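Local coordinates for protein putative dihydrodipicolinate synthase (Thermus thermophilus, PDB 2PCQ) that is of unknown function but belongs to the dihydrodipicolinate synthetase family of TIM-barrel proteins and assembles as four copies, at residues V45-E50 with Y254-Y259; R54-L59 with F65-M70; E137-L142 with L158-F163; T180-L185 with D209-G214; G192-A197 with R202-L207. All coordinates share one frame; numbering follows the deposited sequence.

Contact 1: residues V45-E50 with Y254-Y259; sequences VHLTPE and YPRPPY
The backbone oxygen of His46 takes a hydrogen bond from Arg256, its NH1 lying 2.7 Å from His46 O with an N-H...O angle of 146°. This joins the 3-10 turn that precedes helix 49-57 of a TIM barrel to the loop between helix 216-247 and helix 266-278, beyond the eight barrel strands. The donor lies in the carbonyl plane and the oxygen lies close to the guanidinium plane, as suits a planar donor. Arginine fits the place because its chain, extended from CG to NE, spans the gap between the segments. Its other nitrogens are employed as well: NE bonds to Gly14 O and NH2 forms a salt bridge with Glu51, which fixes the rotation of the group. OE1 of Glu43 accepts from both His46 ND1 and the backbone N of Arg256, tying the turn to the loop a second time.

The side chains of His46 and Tyr259 cross at about a right angle; their ring planes are 27° apart but slid so far that they barely overlap, centroids 5.2 Å apart. His46 CE1 meets Tyr259 CE1 at 3.4 Å. Tyr100 of the second subunit packs edge-to-face on His46, so the histidine also belongs to a subunit interface. A water in the imidazole plane completes the link between the rings, 2.8 Å from His46 NE2 and 2.6 Å from Tyr259 OH.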
# COMPACT_ATOMS: atom_id res chain seq x y z
N VAL A 45 -13.44 11.68 17.51
CA VAL A 45 -12.15 12.37 17.42
C VAL A 45 -12.30 13.83 16.99
O VAL A 45 -11.32 14.58 16.96
CB VAL A 45 -11.18 11.67 16.44
CG1 VAL A 45 -10.89 10.25 16.93
CG2 VAL A 45 -11.76 11.65 15.03
N HIS A 46 -13.52 14.24 16.66
CA HIS A 46 -13.77 15.62 16.27
C HIS A 46 -14.19 16.46 17.47
O HIS A 46 -14.48 17.64 17.35
CB HIS A 46 -14.85 15.69 15.19
CG HIS A 46 -14.36 15.32 13.82
ND1 HIS A 46 -15.17 15.39 12.70
CD2 HIS A 46 -13.14 14.93 13.38
CE1 HIS A 46 -14.46 15.05 11.64
NE2 HIS A 46 -13.23 14.77 12.02
N LEU A 47 -14.20 15.83 18.65
CA LEU A 47 -14.59 16.51 19.88
C LEU A 47 -13.43 16.69 20.84
O LEU A 47 -12.53 15.86 20.89
CB LEU A 47 -15.68 15.71 20.60
CG LEU A 47 -16.96 15.36 19.85
CD1 LEU A 47 -17.78 14.39 20.68
CD2 LEU A 47 -17.76 16.62 19.57
N THR A 48 -13.46 17.77 21.61
CA THR A 48 -12.44 18.01 22.63
C THR A 48 -12.90 17.16 23.82
O THR A 48 -14.05 16.74 23.87
CB THR A 48 -12.41 19.48 23.07
OG1 THR A 48 -13.67 19.84 23.65
CG2 THR A 48 -12.11 20.39 21.90
N PRO A 49 -12.00 16.89 24.77
CA PRO A 49 -12.38 16.08 25.94
C PRO A 49 -13.62 16.64 26.64
O PRO A 49 -14.46 15.88 27.13
CB PRO A 49 -11.14 16.15 26.82
CG PRO A 49 -10.03 16.19 25.80
CD PRO A 49 -10.56 17.19 24.79
N GLU A 50 -13.74 17.96 26.67
CA GLU A 50 -14.87 18.62 27.32
C GLU A 50 -16.17 18.33 26.57
O GLU A 50 -17.18 17.98 27.18
CB GLU A 50 -14.61 20.13 27.38
CG GLU A 50 -15.60 20.95 28.20
CD GLU A 50 -16.90 21.22 27.46
OE1 GLU A 50 -16.83 21.64 26.28
OE2 GLU A 50 -17.98 21.03 28.06
N TYR A 254 -24.87 18.05 10.98
CA TYR A 254 -23.89 18.08 9.91
C TYR A 254 -22.49 17.71 10.37
O TYR A 254 -22.17 17.80 11.56
CB TYR A 254 -23.84 19.49 9.31
CG TYR A 254 -25.18 20.01 8.88
CD1 TYR A 254 -25.60 19.92 7.55
CD2 TYR A 254 -26.07 20.55 9.81
CE1 TYR A 254 -26.86 20.35 7.16
CE2 TYR A 254 -27.33 20.99 9.44
CZ TYR A 254 -27.72 20.88 8.11
OH TYR A 254 -28.98 21.30 7.75
N PRO A 255 -21.63 17.28 9.43
CA PRO A 255 -20.26 16.91 9.79
C PRO A 255 -19.57 18.19 10.27
O PRO A 255 -19.90 19.28 9.81
CB PRO A 255 -19.68 16.41 8.47
CG PRO A 255 -20.88 15.87 7.75
CD PRO A 255 -21.92 16.93 8.03
N ARG A 256 -18.61 18.06 11.18
CA ARG A 256 -17.93 19.25 11.68
C ARG A 256 -16.99 19.81 10.61
O ARG A 256 -16.25 19.06 9.98
CB ARG A 256 -17.15 18.92 12.95
CG ARG A 256 -17.01 20.11 13.88
CD ARG A 256 -16.48 19.74 15.27
NE ARG A 256 -16.95 20.72 16.25
CZ ARG A 256 -16.56 20.78 17.52
NH1 ARG A 256 -15.68 19.93 18.01
NH2 ARG A 256 -17.09 21.71 18.30
N PRO A 257 -17.04 21.14 10.37
CA PRO A 257 -16.17 21.75 9.36
C PRO A 257 -14.73 21.32 9.63
O PRO A 257 -14.35 21.13 10.78
CB PRO A 257 -16.38 23.25 9.57
CG PRO A 257 -17.82 23.31 10.02
CD PRO A 257 -17.89 22.16 11.01
N PRO A 258 -13.90 21.23 8.58
CA PRO A 258 -14.12 21.50 7.16
C PRO A 258 -14.86 20.45 6.33
O PRO A 258 -14.91 20.57 5.11
CB PRO A 258 -12.71 21.72 6.65
CG PRO A 258 -11.98 20.62 7.37
CD PRO A 258 -12.53 20.72 8.79
N TYR A 259 -15.41 19.43 6.96
CA TYR A 259 -16.11 18.41 6.19
C TYR A 259 -17.41 18.96 5.59
O TYR A 259 -18.08 19.80 6.20
CB TYR A 259 -16.33 17.17 7.05
CG TYR A 259 -15.03 16.45 7.33
CD1 TYR A 259 -14.27 16.73 8.47
CD2 TYR A 259 -14.51 15.53 6.41
CE1 TYR A 259 -13.04 16.11 8.69
CE2 TYR A 259 -13.28 14.91 6.62
CZ TYR A 259 -12.55 15.20 7.76
OH TYR A 259 -11.35 14.57 7.97
O HOH W 1 -11.05 13.99 10.49

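Contact 2: residues R54-L59 with F65-M70; sequences RGLRAL and FLVGLM
Leu56 sends its CD1 methyl into the angle between two side chains of segment 65-70, Phe65 and Val67. The methyl lies 4.2 Å from CE1 of Phe65, approaching the ring at a slant, and 4.4 Å from CG2 of Val67. The reach depends on the leucine torsions: CG is anti to the backbone N (chi1 -176°), and the branch from there carries CD1 away from the helix to the strand. Leucine suits this point because its forked tip can touch a flat ring and a branched side chain at once, with no polar group to satisfy.

The two segments belong to a beta-alpha-beta unit of the barrel, in which strand 36-37 is followed by helix 49-57 and then by strand 66-69, parallel to the first and next to it in the sheet. The helix covers the outer side of the sheet, and the side chains of segment 65-70 alternate to match. Phe65 and Val67 turn outward to the helix layer, whereas Leu66 and Met70, the latter modelled as selenomethionine, face the other way and pack on Phe122 and Tyr124 of strand 121-125. Val67 is beta-branched, a shape well suited to an extended backbone.

The next helix, 74-87, shares this hydrophobic layer, since its Ala87 touches both Leu56 and Phe65. Farther along, Leu59 N bonds to Leu56 O at 3.1 Å, and the Leu59 side chain packs on Phe21 and Ala25 of helix 18-28.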
# COMPACT_ATOMS: atom_id res chain seq x y z
N ARG A 54 -19.47 16.16 27.69
CA ARG A 54 -20.75 16.85 27.62
C ARG A 54 -21.73 16.08 26.74
O ARG A 54 -22.89 15.89 27.11
CB ARG A 54 -20.53 18.26 27.05
CG ARG A 54 -21.58 19.27 27.45
CD ARG A 54 -21.12 20.68 27.07
NE ARG A 54 -21.19 20.92 25.63
CZ ARG A 54 -20.31 21.64 24.95
NH1 ARG A 54 -19.28 22.19 25.57
NH2 ARG A 54 -20.47 21.82 23.65
N GLY A 55 -21.26 15.63 25.58
CA GLY A 55 -22.12 14.89 24.68
C GLY A 55 -22.70 13.64 25.29
O GLY A 55 -23.89 13.36 25.13
N LEU A 56 -21.88 12.87 26.00
CA LEU A 56 -22.34 11.63 26.61
C LEU A 56 -23.31 11.88 27.77
O LEU A 56 -24.24 11.11 27.97
CB LEU A 56 -21.13 10.81 27.10
CG LEU A 56 -21.42 9.42 27.69
CD1 LEU A 56 -22.21 8.58 26.70
CD2 LEU A 56 -20.10 8.74 28.02
N ARG A 57 -23.09 12.96 28.52
CA ARG A 57 -23.97 13.31 29.63
C ARG A 57 -25.36 13.70 29.14
O ARG A 57 -26.34 13.63 29.89
CB ARG A 57 -23.40 14.48 30.44
CG ARG A 57 -22.17 14.17 31.29
CD ARG A 57 -21.98 15.25 32.35
NE ARG A 57 -21.74 16.58 31.77
CZ ARG A 57 -20.54 17.03 31.39
NH1 ARG A 57 -19.47 16.26 31.54
NH2 ARG A 57 -20.42 18.24 30.87
N ALA A 58 -25.45 14.12 27.88
CA ALA A 58 -26.72 14.52 27.30
C ALA A 58 -27.59 13.32 26.93
O ALA A 58 -28.80 13.46 26.73
CB ALA A 58 -26.48 15.38 26.07
N LEU A 59 -26.98 12.15 26.84
CA LEU A 59 -27.71 10.95 26.46
C LEU A 59 -28.25 10.17 27.65
O LEU A 59 -27.72 10.25 28.76
CB LEU A 59 -26.82 10.01 25.63
CG LEU A 59 -26.21 10.61 24.36
CD1 LEU A 59 -25.40 9.53 23.66
CD2 LEU A 59 -27.32 11.13 23.44
N PHE A 65 -25.58 -0.01 26.17
CA PHE A 65 -24.88 0.64 25.08
C PHE A 65 -23.37 0.55 25.18
O PHE A 65 -22.81 0.23 26.24
CB PHE A 65 -25.30 2.11 25.00
CG PHE A 65 -24.88 2.94 26.19
CD1 PHE A 65 -23.80 3.81 26.11
CD2 PHE A 65 -25.60 2.86 27.38
CE1 PHE A 65 -23.43 4.59 27.20
CE2 PHE A 65 -25.24 3.64 28.48
CZ PHE A 65 -24.16 4.51 28.39
N LEU A 66 -22.71 0.82 24.06
CA LEU A 66 -21.26 0.79 23.98
C LEU A 66 -20.77 2.20 23.71
O LEU A 66 -21.47 3.02 23.12
CB LEU A 66 -20.81 -0.12 22.84
CG LEU A 66 -21.23 -1.59 22.86
CD1 LEU A 66 -20.83 -2.24 21.54
CD2 LEU A 66 -20.57 -2.30 24.03
N VAL A 67 -19.55 2.49 24.16
CA VAL A 67 -18.96 3.80 23.92
C VAL A 67 -17.59 3.60 23.28
O VAL A 67 -16.75 2.86 23.80
CB VAL A 67 -18.79 4.60 25.23
CG1 VAL A 67 -18.15 5.95 24.93
CG2 VAL A 67 -20.15 4.80 25.89
N GLY A 68 -17.38 4.25 22.14
CA GLY A 68 -16.11 4.13 21.47
C GLY A 68 -15.06 4.97 22.18
O GLY A 68 -15.36 6.09 22.61
N LEU A 69 -13.85 4.44 22.32
CA LEU A 69 -12.77 5.17 22.96
C LEU A 69 -11.59 5.19 22.01
O LEU A 69 -10.94 4.17 21.77
CB LEU A 69 -12.38 4.52 24.30
CG LEU A 69 -11.46 5.35 25.19
CD1 LEU A 69 -11.59 4.88 26.63
CD2 LEU A 69 -10.02 5.23 24.71
N MSE A 70 -11.33 6.36 21.45
CA MSE A 70 -10.23 6.52 20.51
C MSE A 70 -9.26 7.60 20.99
O MSE A 70 -9.48 8.79 20.75
CB MSE A 70 -10.77 6.87 19.14
CG MSE A 70 -11.87 5.92 18.72
SE MSE A 70 -12.45 6.27 16.94
CE MSE A 70 -14.06 5.18 16.98

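Contact 3: residues E137-L142 with L158-F163; sequences EAVEAL and LSRIAF
Two apposed pairs make up the contact between helix 136-142 and helix 158-167, one a polar atom at a ring edge, the other a methyl against a guanidinium group. In the first, Glu140 brings OE1 to within 3.7 Å of Phe163 CZ. The oxygen arrives at the ring edge, near its plane, where the C-H groups probably offer a weakly favourable, slightly positive rim, and carboxylate and ring planes stand 81° apart. Phe163 has its CG anti to the backbone N (chi1 173°), which directs the ring straight across to the other helix. The same OE1 is in a salt bridge with Arg167, so the ring edge is a secondary neighbour of an already paired charge. Phe163 also packs on Phe227 of the third subunit.

In the second, the CG2 methyl of Val139 touches Arg160 NH2 at 4.2 Å. The polar end of the arginine is held elsewhere: NE forms a salt bridge with Asp153 and NH2 a hydrogen bond to Leu134 O, which keep the guanidinium beside the valine. A branched, compact valine fits against such a fixed group.

Helix 136-142 precedes strand 148-153 and helix 158-167 follows it, so their lateral packing is that of consecutive outer helices surrounding a TIM barrel.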
# COMPACT_ATOMS: atom_id res chain seq x y z
N GLU A 137 -2.19 -11.79 15.83
CA GLU A 137 -1.37 -12.31 16.93
C GLU A 137 -1.72 -11.57 18.21
O GLU A 137 -1.82 -12.17 19.28
CB GLU A 137 0.13 -12.12 16.65
CG GLU A 137 0.73 -12.99 15.55
CD GLU A 137 0.20 -12.65 14.16
OE1 GLU A 137 -0.12 -11.47 13.90
OE2 GLU A 137 0.12 -13.57 13.32
N ALA A 138 -1.90 -10.25 18.10
CA ALA A 138 -2.24 -9.43 19.25
C ALA A 138 -3.65 -9.76 19.74
O ALA A 138 -3.90 -9.84 20.94
CB ALA A 138 -2.14 -7.95 18.90
N VAL A 139 -4.57 -9.95 18.80
CA VAL A 139 -5.94 -10.29 19.17
C VAL A 139 -5.97 -11.60 19.95
O VAL A 139 -6.68 -11.73 20.94
CB VAL A 139 -6.85 -10.43 17.92
CG1 VAL A 139 -8.26 -10.85 18.35
CG2 VAL A 139 -6.91 -9.11 17.15
N GLU A 140 -5.19 -12.58 19.50
CA GLU A 140 -5.14 -13.87 20.17
C GLU A 140 -4.50 -13.77 21.56
O GLU A 140 -4.89 -14.49 22.48
CB GLU A 140 -4.38 -14.89 19.31
CG GLU A 140 -4.24 -16.26 19.98
CD GLU A 140 -3.95 -17.37 18.99
OE1 GLU A 140 -3.35 -17.10 17.94
OE2 GLU A 140 -4.32 -18.53 19.28
N ALA A 141 -3.54 -12.88 21.72
CA ALA A 141 -2.88 -12.70 23.01
C ALA A 141 -3.83 -12.02 23.99
O ALA A 141 -3.79 -12.30 25.19
CB ALA A 141 -1.61 -11.87 22.84
N LEU A 142 -4.68 -11.13 23.49
CA LEU A 142 -5.62 -10.40 24.33
C LEU A 142 -6.91 -11.16 24.61
O LEU A 142 -7.56 -10.94 25.64
CB LEU A 142 -5.95 -9.05 23.69
CG LEU A 142 -4.80 -8.05 23.62
CD1 LEU A 142 -5.14 -6.92 22.66
CD2 LEU A 142 -4.51 -7.52 25.01
N LEU A 158 -12.66 -10.70 5.63
CA LEU A 158 -13.24 -11.87 6.28
C LEU A 158 -12.27 -12.98 6.64
O LEU A 158 -12.66 -13.96 7.28
CB LEU A 158 -14.41 -12.41 5.44
CG LEU A 158 -15.57 -11.43 5.21
CD1 LEU A 158 -16.88 -12.19 5.09
CD2 LEU A 158 -15.68 -10.43 6.34
N SER A 159 -11.01 -12.85 6.24
CA SER A 159 -10.00 -13.83 6.61
C SER A 159 -9.82 -13.68 8.12
O SER A 159 -9.60 -14.66 8.83
CB SER A 159 -8.66 -13.55 5.91
OG SER A 159 -8.70 -13.99 4.56
N ARG A 160 -9.93 -12.45 8.59
CA ARG A 160 -9.79 -12.17 10.02
C ARG A 160 -10.97 -12.77 10.78
O ARG A 160 -10.80 -13.39 11.83
CB ARG A 160 -9.71 -10.66 10.27
CG ARG A 160 -8.43 -10.00 9.73
CD ARG A 160 -8.46 -8.49 9.91
NE ARG A 160 -8.57 -8.09 11.32
CZ ARG A 160 -7.54 -7.84 12.12
NH1 ARG A 160 -6.30 -7.93 11.67
NH2 ARG A 160 -7.75 -7.51 13.39
N ILE A 161 -12.18 -12.59 10.23
CA ILE A 161 -13.38 -13.13 10.86
C ILE A 161 -13.28 -14.65 10.95
O ILE A 161 -13.61 -15.25 11.98
CB ILE A 161 -14.65 -12.77 10.05
CG1 ILE A 161 -14.76 -11.25 9.88
CG2 ILE A 161 -15.89 -13.33 10.74
CD1 ILE A 161 -15.01 -10.48 11.15
N ALA A 162 -12.82 -15.27 9.86
CA ALA A 162 -12.67 -16.72 9.81
C ALA A 162 -11.67 -17.18 10.87
O ALA A 162 -11.83 -18.24 11.48
CB ALA A 162 -12.21 -17.16 8.42
N PHE A 163 -10.63 -16.38 11.07
CA PHE A 163 -9.60 -16.68 12.06
C PHE A 163 -10.21 -16.70 13.46
O PHE A 163 -10.02 -17.65 14.21
CB PHE A 163 -8.49 -15.63 12.01
CG PHE A 163 -7.46 -15.77 13.11
CD1 PHE A 163 -6.35 -16.58 12.93
CD2 PHE A 163 -7.63 -15.11 14.32
CE1 PHE A 163 -5.40 -16.73 13.96
CE2 PHE A 163 -6.70 -15.26 15.35
CZ PHE A 163 -5.58 -16.07 15.17

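Contact 4: residues T180-L185 with D209-G214; sequences TFLGAL and DHFREG
Phe211 presents one face of its ring to Leu185, whose CB sits 4.0 Å from the ring centroid and 16° off the normal, a CH-pi contact over the face, with CB displaced toward the rim. The two side chains run past each other in opposite directions, so the leucine's CD1 ends up 4.1 Å from Phe211 CB while the far end of the ring slides back over the leucine backbone. There Phe211 CZ lies 3.3 Å from Leu185 O, an aromatic C-H beside a carbonyl. Phe211 has CG anti to its own nitrogen (chi1 179°), the choice that extends the ring away from its helix to the neighbouring one. Leu182 comes in at a slant, its CD1 3.9 Å from Phe211 CD1. Flat and wide, phenylalanine can meet both leucines at once, one turn of helix apart.

The two helices flank the last strand of the TIM barrel: helix 181-186 leads into strand 191-193, and helix 201-212 comes after it. Phe211 lies in the final turn of the second helix. That turn closes in a Schellman motif on Gly214, which takes a positive phi and whose N bonds to Phe211 O. Phe211 also packs on Leu216 of the third subunit.

Polar groups meet at the margin through a water molecule. It donates to Leu185 O at 2.7 Å and accepts from Arg212 NH1 at 3.0 Å, and that same NH1 lies in the plane of the Phe211 ring, at its edge.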
# COMPACT_ATOMS: atom_id res chain seq x y z
N THR A 180 -20.58 -7.10 3.32
CA THR A 180 -20.27 -8.53 3.42
C THR A 180 -20.94 -9.17 4.64
O THR A 180 -20.54 -10.25 5.08
CB THR A 180 -18.76 -8.77 3.55
OG1 THR A 180 -18.25 -8.03 4.67
CG2 THR A 180 -18.02 -8.34 2.28
N PHE A 181 -21.97 -8.51 5.16
CA PHE A 181 -22.66 -8.97 6.35
C PHE A 181 -23.00 -10.46 6.39
O PHE A 181 -22.64 -11.15 7.35
CB PHE A 181 -23.93 -8.14 6.58
CG PHE A 181 -24.53 -8.31 7.95
CD1 PHE A 181 -23.71 -8.33 9.08
CD2 PHE A 181 -25.90 -8.44 8.11
CE1 PHE A 181 -24.25 -8.48 10.35
CE2 PHE A 181 -26.46 -8.59 9.38
CZ PHE A 181 -25.63 -8.61 10.51
N LEU A 182 -23.69 -10.97 5.37
CA LEU A 182 -24.05 -12.38 5.38
C LEU A 182 -22.81 -13.27 5.40
O LEU A 182 -22.81 -14.34 6.01
CB LEU A 182 -24.93 -12.73 4.17
CG LEU A 182 -25.43 -14.18 4.10
CD1 LEU A 182 -26.15 -14.54 5.40
CD2 LEU A 182 -26.37 -14.35 2.91
N GLY A 183 -21.75 -12.82 4.74
CA GLY A 183 -20.52 -13.60 4.72
C GLY A 183 -19.91 -13.68 6.11
O GLY A 183 -19.41 -14.73 6.52
N ALA A 184 -19.95 -12.57 6.84
CA ALA A 184 -19.41 -12.53 8.20
C ALA A 184 -20.21 -13.45 9.11
O ALA A 184 -19.64 -14.15 9.95
CB ALA A 184 -19.46 -11.11 8.73
N LEU A 185 -21.53 -13.44 8.95
CA LEU A 185 -22.41 -14.29 9.75
C LEU A 185 -22.08 -15.76 9.51
O LEU A 185 -22.02 -16.56 10.44
CB LEU A 185 -23.88 -14.02 9.41
CG LEU A 185 -24.41 -12.63 9.77
CD1 LEU A 185 -25.89 -12.53 9.40
CD2 LEU A 185 -24.23 -12.37 11.27
N ASP A 209 -31.76 -12.70 11.46
CA ASP A 209 -32.74 -13.72 11.85
C ASP A 209 -32.83 -14.84 10.83
O ASP A 209 -32.84 -16.02 11.19
CB ASP A 209 -34.12 -13.10 12.06
CG ASP A 209 -34.21 -12.26 13.32
OD1 ASP A 209 -33.48 -12.55 14.29
OD2 ASP A 209 -35.03 -11.32 13.35
N HIS A 210 -32.91 -14.49 9.55
CA HIS A 210 -32.98 -15.49 8.49
C HIS A 210 -31.80 -16.46 8.61
O HIS A 210 -31.97 -17.67 8.53
CB HIS A 210 -32.93 -14.85 7.10
CG HIS A 210 -34.22 -14.23 6.66
ND1 HIS A 210 -35.42 -14.89 6.73
CD2 HIS A 210 -34.48 -13.04 6.08
CE1 HIS A 210 -36.37 -14.13 6.22
NE2 HIS A 210 -35.82 -13.00 5.81
N PHE A 211 -30.60 -15.91 8.80
CA PHE A 211 -29.42 -16.75 8.91
C PHE A 211 -29.51 -17.66 10.13
O PHE A 211 -29.33 -18.87 10.03
CB PHE A 211 -28.15 -15.91 9.01
CG PHE A 211 -26.90 -16.73 9.15
CD1 PHE A 211 -26.36 -17.40 8.05
CD2 PHE A 211 -26.28 -16.87 10.39
CE1 PHE A 211 -25.24 -18.21 8.20
CE2 PHE A 211 -25.16 -17.68 10.54
CZ PHE A 211 -24.63 -18.35 9.44
N ARG A 212 -29.79 -17.07 11.29
CA ARG A 212 -29.90 -17.84 12.53
C ARG A 212 -30.92 -18.97 12.43
O ARG A 212 -30.73 -20.03 13.01
CB ARG A 212 -30.30 -16.94 13.70
CG ARG A 212 -29.16 -16.56 14.61
CD ARG A 212 -28.47 -15.32 14.11
NE ARG A 212 -27.40 -14.89 15.01
CZ ARG A 212 -26.14 -15.30 14.94
NH1 ARG A 212 -25.77 -16.17 14.00
NH2 ARG A 212 -25.25 -14.84 15.80
N GLU A 213 -32.01 -18.73 11.70
CA GLU A 213 -33.06 -19.72 11.55
C GLU A 213 -32.83 -20.70 10.40
O GLU A 213 -33.67 -21.57 10.15
CB GLU A 213 -34.41 -19.03 11.36
CG GLU A 213 -34.91 -18.29 12.59
CD GLU A 213 -35.00 -19.19 13.80
OE1 GLU A 213 -35.52 -20.32 13.67
OE2 GLU A 213 -34.54 -18.78 14.89
N GLY A 214 -31.71 -20.56 9.71
CA GLY A 214 -31.41 -21.46 8.61
C GLY A 214 -32.11 -21.14 7.30
O GLY A 214 -32.04 -21.94 6.37
O HOH W 2 -22.98 -16.10 12.91

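Contact 5: residues G192-A197 with R202-L207; sequences GILAAA and RAYRAL
Tyr204 and Leu194 are brought together by similar first torsions, -75° and -44°, each placing CG beside the backbone N and opposite the carbonyl carbon. The tyrosine thereby swings off helix 201-212 to meet the segment after strand 191-193, and the leucine leans out to it. Leu194 CD1 reaches 3.6 Å from Tyr204 CD1. Measured to the ring centroid it makes a CH-pi contact at 4.0 Å, but 30° off the normal, so the methyl sits off-centre.

Further along the ring, Ala196 closes in. Its CB is 3.5 Å from Tyr204 CE2 and 3.4 Å from Tyr204 OH, a snug fit beside the phenol. Ala197 adds its CA, 4.2 Å from Tyr204 CD2. Alanine suits these positions, since a methyl group lets the backbone come right up to the large ring. The chain turns tightly here, Ala197 N bonding to Leu194 O at 2.8 Å, which brings Leu194 and both alanines round to the same tyrosine. Leu226 of helix 216-247 also touches the Tyr204 side chain.

Gly192 bonds through its backbone to Met1 and Leu3, and Ile193 to Thr175, so this strand closes the circle between the seventh strand and the first. The tyrosine thus joins the eighth strand's outgoing loop to the helix that follows, the last beta-alpha unit of a TIM barrel.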
# COMPACT_ATOMS: atom_id res chain seq x y z
N GLY A 192 -23.83 -7.44 13.91
CA GLY A 192 -23.22 -6.31 13.24
C GLY A 192 -23.51 -4.97 13.87
O GLY A 192 -24.61 -4.71 14.36
N ILE A 193 -22.48 -4.13 13.89
CA ILE A 193 -22.59 -2.77 14.40
C ILE A 193 -22.35 -2.01 13.11
O ILE A 193 -21.21 -1.75 12.71
CB ILE A 193 -21.50 -2.48 15.46
CG1 ILE A 193 -21.71 -3.41 16.66
CG2 ILE A 193 -21.56 -1.02 15.90
CD1 ILE A 193 -20.71 -3.23 17.79
N LEU A 194 -23.45 -1.69 12.44
CA LEU A 194 -23.41 -1.08 11.12
C LEU A 194 -24.01 0.31 10.98
O LEU A 194 -25.11 0.56 11.46
CB LEU A 194 -24.12 -2.01 10.14
CG LEU A 194 -23.78 -3.50 10.25
CD1 LEU A 194 -24.82 -4.33 9.51
CD2 LEU A 194 -22.40 -3.74 9.68
N ALA A 195 -23.29 1.19 10.30
CA ALA A 195 -23.76 2.54 10.05
C ALA A 195 -25.09 2.46 9.30
O ALA A 195 -25.98 3.28 9.50
CB ALA A 195 -22.73 3.31 9.22
N ALA A 196 -25.22 1.45 8.43
CA ALA A 196 -26.43 1.27 7.65
C ALA A 196 -27.63 0.92 8.53
O ALA A 196 -28.78 1.07 8.12
CB ALA A 196 -26.22 0.18 6.60
N ALA A 197 -27.36 0.47 9.75
CA ALA A 197 -28.43 0.12 10.69
C ALA A 197 -29.08 1.39 11.24
O ALA A 197 -30.09 1.32 11.94
CB ALA A 197 -27.89 -0.74 11.82
N ARG A 202 -34.30 -2.57 10.95
CA ARG A 202 -35.14 -3.76 10.89
C ARG A 202 -34.71 -4.72 9.79
O ARG A 202 -34.86 -5.93 9.92
CB ARG A 202 -36.62 -3.37 10.71
CG ARG A 202 -37.26 -2.78 11.98
CD ARG A 202 -38.72 -2.36 11.78
NE ARG A 202 -38.86 -1.34 10.75
CZ ARG A 202 -39.17 -1.59 9.48
NH1 ARG A 202 -39.39 -2.84 9.08
NH2 ARG A 202 -39.23 -0.60 8.61
N ALA A 203 -34.15 -4.19 8.71
CA ALA A 203 -33.71 -5.03 7.60
C ALA A 203 -32.51 -5.90 7.99
O ALA A 203 -32.49 -7.10 7.72
CB ALA A 203 -33.37 -4.18 6.39
N TYR A 204 -31.51 -5.28 8.61
CA TYR A 204 -30.33 -6.03 9.02
C TYR A 204 -30.69 -7.04 10.11
O TYR A 204 -30.09 -8.11 10.19
CB TYR A 204 -29.23 -5.06 9.48
CG TYR A 204 -28.58 -4.37 8.30
CD1 TYR A 204 -27.67 -5.05 7.48
CD2 TYR A 204 -28.95 -3.07 7.94
CE1 TYR A 204 -27.15 -4.46 6.33
CE2 TYR A 204 -28.43 -2.47 6.79
CZ TYR A 204 -27.54 -3.17 5.99
OH TYR A 204 -27.04 -2.59 4.85
N ARG A 205 -31.68 -6.71 10.92
CA ARG A 205 -32.14 -7.61 11.98
C ARG A 205 -32.78 -8.84 11.31
O ARG A 205 -32.56 -9.98 11.72
CB ARG A 205 -33.19 -6.91 12.84
CG ARG A 205 -33.88 -7.81 13.85
CD ARG A 205 -32.99 -8.06 15.05
NE ARG A 205 -32.60 -9.45 15.20
CZ ARG A 205 -31.80 -9.90 16.15
NH1 ARG A 205 -31.29 -9.07 17.05
NH2 ARG A 205 -31.51 -11.20 16.22
N ALA A 206 -33.58 -8.58 10.28
CA ALA A 206 -34.26 -9.65 9.54
C ALA A 206 -33.24 -10.57 8.87
O ALA A 206 -33.42 -11.79 8.83
CB ALA A 206 -35.20 -9.04 8.50
N LEU A 207 -32.18 -9.98 8.33
CA LEU A 207 -31.14 -10.75 7.65
C LEU A 207 -30.47 -11.67 8.67
O LEU A 207 -30.24 -12.85 8.41
CB LEU A 207 -30.12 -9.81 7.00
CG LEU A 207 -28.89 -10.40 6.30
CD1 LEU A 207 -29.28 -11.61 5.46
CD2 LEU A 207 -28.27 -9.32 5.41

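Overall arrangement
All five contacts are largely buried, but they differ in depth. Contacts 2 and 5 lie nearest the chain's centre, use the barrel strands and are apolar; Leu66 CD1 and Ile193 CD1 meet at 3.9 Å inside the barrel. Contacts 3 and 4 belong to the outer helical layer, both touch the third subunit, and are joined by Leu158 against Gly183; charge or water enters their chemistry. Contacts 4 and 5 share helix 201-212, and Phe181 of contact 4 packs on Leu207 and Gly192 of contact 5. Contact 1, facing the second subunit and across the chain's centre from contacts 3, 4 and 5, is the most polar, yet it shares helix 49-57 with contact 2.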